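PDB 7L15: T cell receptor gamma chain from Monodelphis domestica, which pairs with a mu chain to form the marsupial gamma mu T cell receptor and probably takes part in antigen recognition. Local coordinates for residues Gln8-Ala17 and Glu109-Phe120. Residues are numbered along the deposited sequence; the frame is centred on the assembly and turned at random.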
loop_
_atom_site.group_PDB
_atom_site.type_symbol
_atom_site.label_atom_id
_atom_site.label_comp_id
_atom_site.label_asym_id
_atom_site.label_seq_id
_atom_site.Cartn_x
_atom_site.Cartn_y
_atom_site.Cartn_z
ATOM N N GLN B 8 -5.016 9.168 -9.149
ATOM C CA GLN B 8 -4.231 10.228 -8.523
ATOM C C GLN B 8 -2.768 10.052 -8.895
ATOM O O GLN B 8 -2.184 8.999 -8.632
ATOM C CB GLN B 8 -4.392 10.221 -6.997
ATOM C CG GLN B 8 -5.777 10.631 -6.518
ATOM C CD GLN B 8 -5.851 10.786 -4.994
ATOM O OE1 GLN B 8 -6.406 9.926 -4.295
ATOM N NE2 GLN B 8 -5.310 11.891 -4.481
ATOM N N ARG B 9 -2.177 11.085 -9.491
ATOM C CA ARG B 9 -0.793 11.054 -9.939
ATOM C C ARG B 9 -0.287 12.484 -9.906
ATOM O O ARG B 9 -1.072 13.415 -10.120
ATOM C CB ARG B 9 -0.645 10.468 -11.361
ATOM C CG ARG B 9 -0.969 8.971 -11.493
ATOM C CD ARG B 9 -0.664 8.426 -12.884
ATOM N NE ARG B 9 -1.204 7.079 -13.074
ATOM C CZ ARG B 9 -0.940 6.304 -14.123
ATOM N NH1 ARG B 9 -0.133 6.731 -15.085
ATOM N NH2 ARG B 9 -1.483 5.102 -14.212
ATOM N N PRO B 10 1.008 12.702 -9.625
ATOM C CA PRO B 10 2.022 11.705 -9.261
ATOM C C PRO B 10 1.770 11.089 -7.884
ATOM O O PRO B 10 0.895 11.562 -7.161
ATOM C CB PRO B 10 3.330 12.507 -9.286
ATOM C CG PRO B 10 2.913 13.938 -9.168
ATOM C CD PRO B 10 1.600 14.031 -9.860
ATOM N N ILE B 11 2.501 10.024 -7.542
ATOM C CA ILE B 11 2.237 9.327 -6.288
ATOM C C ILE B 11 2.720 10.122 -5.085
ATOM O O ILE B 11 2.284 9.866 -3.961
ATOM C CB ILE B 11 2.873 7.930 -6.318
ATOM C CG1 ILE B 11 4.387 8.044 -6.404
ATOM C CG2 ILE B 11 2.392 7.180 -7.528
ATOM C CD1 ILE B 11 5.086 6.705 -6.314
ATOM N N SER B 12 3.608 11.094 -5.281
ATOM C CA SER B 12 4.052 11.926 -4.176
ATOM C C SER B 12 4.394 13.311 -4.697
ATOM O O SER B 12 4.636 13.511 -5.893
ATOM C CB SER B 12 5.253 11.309 -3.452
ATOM O OG SER B 12 6.375 11.241 -4.318
ATOM N N ILE B 13 4.392 14.274 -3.776
ATOM C CA ILE B 13 4.815 15.647 -4.024
ATOM C C ILE B 13 5.688 16.063 -2.845
ATOM O O ILE B 13 5.240 16.014 -1.692
ATOM C CB ILE B 13 3.610 16.601 -4.172
ATOM C CG1 ILE B 13 2.664 16.111 -5.266
ATOM C CG2 ILE B 13 4.064 18.029 -4.476
ATOM C CD1 ILE B 13 1.450 17.001 -5.479
ATOM N N THR B 14 6.933 16.445 -3.123
ATOM C CA THR B 14 7.868 16.869 -2.093
ATOM C C THR B 14 8.074 18.373 -2.187
ATOM O O THR B 14 8.238 18.922 -3.280
ATOM C CB THR B 14 9.221 16.152 -2.218
ATOM O OG1 THR B 14 9.018 14.741 -2.201
ATOM C CG2 THR B 14 10.125 16.509 -1.047
ATOM N N ARG B 15 8.051 19.039 -1.037
ATOM C CA ARG B 15 8.147 20.489 -1.021
ATOM C C ARG B 15 8.926 20.924 0.204
ATOM O O ARG B 15 9.043 20.181 1.183
ATOM C CB ARG B 15 6.756 21.142 -1.003
ATOM C CG ARG B 15 5.931 20.902 -2.254
ATOM C CD ARG B 15 6.435 21.770 -3.419
ATOM N NE ARG B 15 5.618 21.575 -4.613
ATOM C CZ ARG B 15 5.948 20.778 -5.620
ATOM N NH1 ARG B 15 7.094 20.108 -5.583
ATOM N NH2 ARG B 15 5.139 20.657 -6.665
ATOM N N ASN B 16 9.434 22.151 0.147
ATOM C CA ASN B 16 9.909 22.855 1.327
ATOM C C ASN B 16 8.793 23.742 1.862
ATOM O O ASN B 16 7.762 23.935 1.213
ATOM C CB ASN B 16 11.164 23.677 1.006
ATOM C CG ASN B 16 12.368 22.799 0.699
ATOM O OD1 ASN B 16 12.911 22.827 -0.412
ATOM N ND2 ASN B 16 12.792 22.011 1.688
ATOM N N ALA B 17 9.002 24.277 3.066
ATOM C CA ALA B 17 7.977 25.101 3.698
ATOM C C ALA B 17 7.691 26.341 2.857
ATOM O O ALA B 17 8.523 26.800 2.073
ATOM C CB ALA B 17 8.402 25.520 5.101
ATOM N N GLU B 109 -6.380 6.258 -4.706
ATOM C CA GLU B 109 -5.262 5.606 -4.053
ATOM C C GLU B 109 -4.428 6.579 -3.216
ATOM O O GLU B 109 -3.650 6.136 -2.380
ATOM C CB GLU B 109 -4.406 4.916 -5.133
ATOM C CG GLU B 109 -3.824 3.575 -4.731
ATOM C CD GLU B 109 -3.067 2.907 -5.872
ATOM O OE1 GLU B 109 -1.909 3.307 -6.128
ATOM O OE2 GLU B 109 -3.636 1.999 -6.525
ATOM N N GLY B 110 -4.556 7.885 -3.429
ATOM C CA GLY B 110 -3.855 8.847 -2.608
ATOM C C GLY B 110 -2.524 9.324 -3.159
ATOM O O GLY B 110 -1.786 8.548 -3.771
ATOM N N THR B 111 -2.216 10.602 -2.959
ATOM C CA THR B 111 -0.895 11.139 -3.223
ATOM C C THR B 111 -0.267 11.571 -1.905
ATOM O O THR B 111 -0.932 12.186 -1.063
ATOM C CB THR B 111 -0.964 12.318 -4.194
ATOM O OG1 THR B 111 -1.437 11.866 -5.468
ATOM C CG2 THR B 111 0.407 12.912 -4.402
ATOM N N ARG B 112 1.004 11.245 -1.706
ATOM C CA ARG B 112 1.663 11.601 -0.457
ATOM C C ARG B 112 2.332 12.964 -0.595
ATOM O O ARG B 112 3.230 13.154 -1.424
ATOM C CB ARG B 112 2.679 10.549 -0.019
ATOM C CG ARG B 112 3.388 10.942 1.295
ATOM C CD ARG B 112 4.345 9.863 1.821
ATOM N NE ARG B 112 3.635 8.777 2.487
ATOM C CZ ARG B 112 3.183 8.834 3.740
ATOM N NH1 ARG B 112 3.363 9.938 4.464
ATOM N NH2 ARG B 112 2.546 7.793 4.268
ATOM N N LEU B 113 1.891 13.905 0.227
ATOM C CA LEU B 113 2.506 15.215 0.321
ATOM C C LEU B 113 3.602 15.150 1.378
ATOM O O LEU B 113 3.350 14.763 2.522
ATOM C CB LEU B 113 1.449 16.261 0.670
ATOM C CG LEU B 113 1.930 17.689 0.807
ATOM C CD1 LEU B 113 2.514 18.141 -0.526
ATOM C CD2 LEU B 113 0.773 18.596 1.247
ATOM N N ILE B 114 4.817 15.508 0.997
ATOM C CA ILE B 114 5.943 15.511 1.916
ATOM C C ILE B 114 6.466 16.930 1.995
ATOM O O ILE B 114 6.942 17.475 0.993
ATOM C CB ILE B 114 7.050 14.548 1.468
ATOM C CG1 ILE B 114 6.490 13.138 1.304
ATOM C CG2 ILE B 114 8.230 14.607 2.452
ATOM C CD1 ILE B 114 7.435 12.193 0.595
ATOM N N VAL B 115 6.369 17.532 3.172
ATOM C CA VAL B 115 6.902 18.863 3.404
ATOM C C VAL B 115 8.064 18.715 4.365
ATOM O O VAL B 115 7.914 18.142 5.451
ATOM C CB VAL B 115 5.833 19.820 3.951
ATOM C CG1 VAL B 115 6.335 21.279 3.894
ATOM C CG2 VAL B 115 4.554 19.654 3.147
ATOM N N THR B 116 9.222 19.217 3.966
ATOM C CA THR B 116 10.410 19.119 4.796
ATOM C C THR B 116 11.109 20.468 4.860
ATOM O O THR B 116 11.015 21.290 3.939
ATOM C CB THR B 116 11.375 18.041 4.283
ATOM O OG1 THR B 116 12.552 18.042 5.097
ATOM C CG2 THR B 116 11.762 18.313 2.865
ATOM N N GLU B 117 11.784 20.701 5.974
ATOM C CA GLU B 117 12.574 21.910 6.127
ATOM C C GLU B 117 14.024 21.720 5.702
ATOM O O GLU B 117 14.798 22.679 5.758
ATOM C CB GLU B 117 12.495 22.421 7.569
ATOM C CG GLU B 117 11.600 23.650 7.725
ATOM C CD GLU B 117 10.849 23.686 9.052
ATOM O OE1 GLU B 117 11.418 23.250 10.075
ATOM O OE2 GLU B 117 9.687 24.144 9.070
ATOM N N SER B 118 14.405 20.527 5.253
ATOM C CA SER B 118 15.757 20.270 4.775
ATOM C C SER B 118 15.835 20.426 3.262
ATOM O O SER B 118 14.879 20.150 2.537
ATOM C CB SER B 118 16.204 18.860 5.155
ATOM O OG SER B 118 16.106 18.646 6.552
ATOM N N ALA B 119 16.989 20.877 2.781
ATOM C CA ALA B 119 17.224 20.843 1.343
ATOM C C ALA B 119 17.139 19.404 0.851
ATOM O O ALA B 119 17.512 18.464 1.556
ATOM C CB ALA B 119 18.589 21.429 0.997
ATOM N N PHE B 120 16.628 19.232 -0.364
ATOM C CA PHE B 120 16.499 17.903 -0.949
ATOM C C PHE B 120 16.621 18.025 -2.457
ATOM O O PHE B 120 16.409 19.099 -3.030
ATOM C CB PHE B 120 15.154 17.249 -0.604
ATOM C CG PHE B 120 13.984 17.933 -1.247
ATOM C CD1 PHE B 120 13.345 18.987 -0.605
ATOM C CD2 PHE B 120 13.537 17.547 -2.504
ATOM C CE1 PHE B 120 12.296 19.631 -1.197
ATOM C CE2 PHE B 120 12.482 18.195 -3.103
ATOM C CZ PHE B 120 11.863 19.236 -2.446
#
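Phe120 CG sits between the backbone N and the carbonyl carbon (chi1 68°), which turns the ring back over Thr14; there CG2, anti to the backbone N, lies over one ring face, 3.6 Å from the Phe120 centroid and 15° off the normal, a CH-pi contact. The side chains of Asn16 and Phe120 approach each other from opposite directions, with Asn16 ND2 at the ring edge, in the ring plane. This ND2 donates twice, to Thr116 O at 3.0 Å and to Ser118 O at 2.9 Å, the latter within the amide plane, which fixes the rotation of the amide and holds the turn after the strand; Ser118 N closes an ST turn on Thr116 OG1.

Strands 12-16 and 111-116 run parallel, 10° apart. From Ile11 onward the backbones bond in alternation: Arg112 N to Ile11 O, Ile13 N to Arg112 O, Ile114 N to Ile13 O (2.8 Å), Arg15 N to Ile114 O and Thr116 N to Arg15 O. Ile13 and Leu113 face the sandwich interior, Ile13 CB to Leu113 CD1 4.1 Å, beside Ala21 and Leu23. Thr111 OG1 donates to the O of Pro10 (2.9 Å), whose peptide bond to Arg9 is cis. Gln8 OE1 receives Gly110 N at 2.9 Å, from above its carbonyl plane, and also Cys97 N.

This is the parallel A'-G pairing of a V-type immunoglobulin domain: backbone bonds join the strands, while the amides of Gln8 and Asn16 tie down the flanking loops.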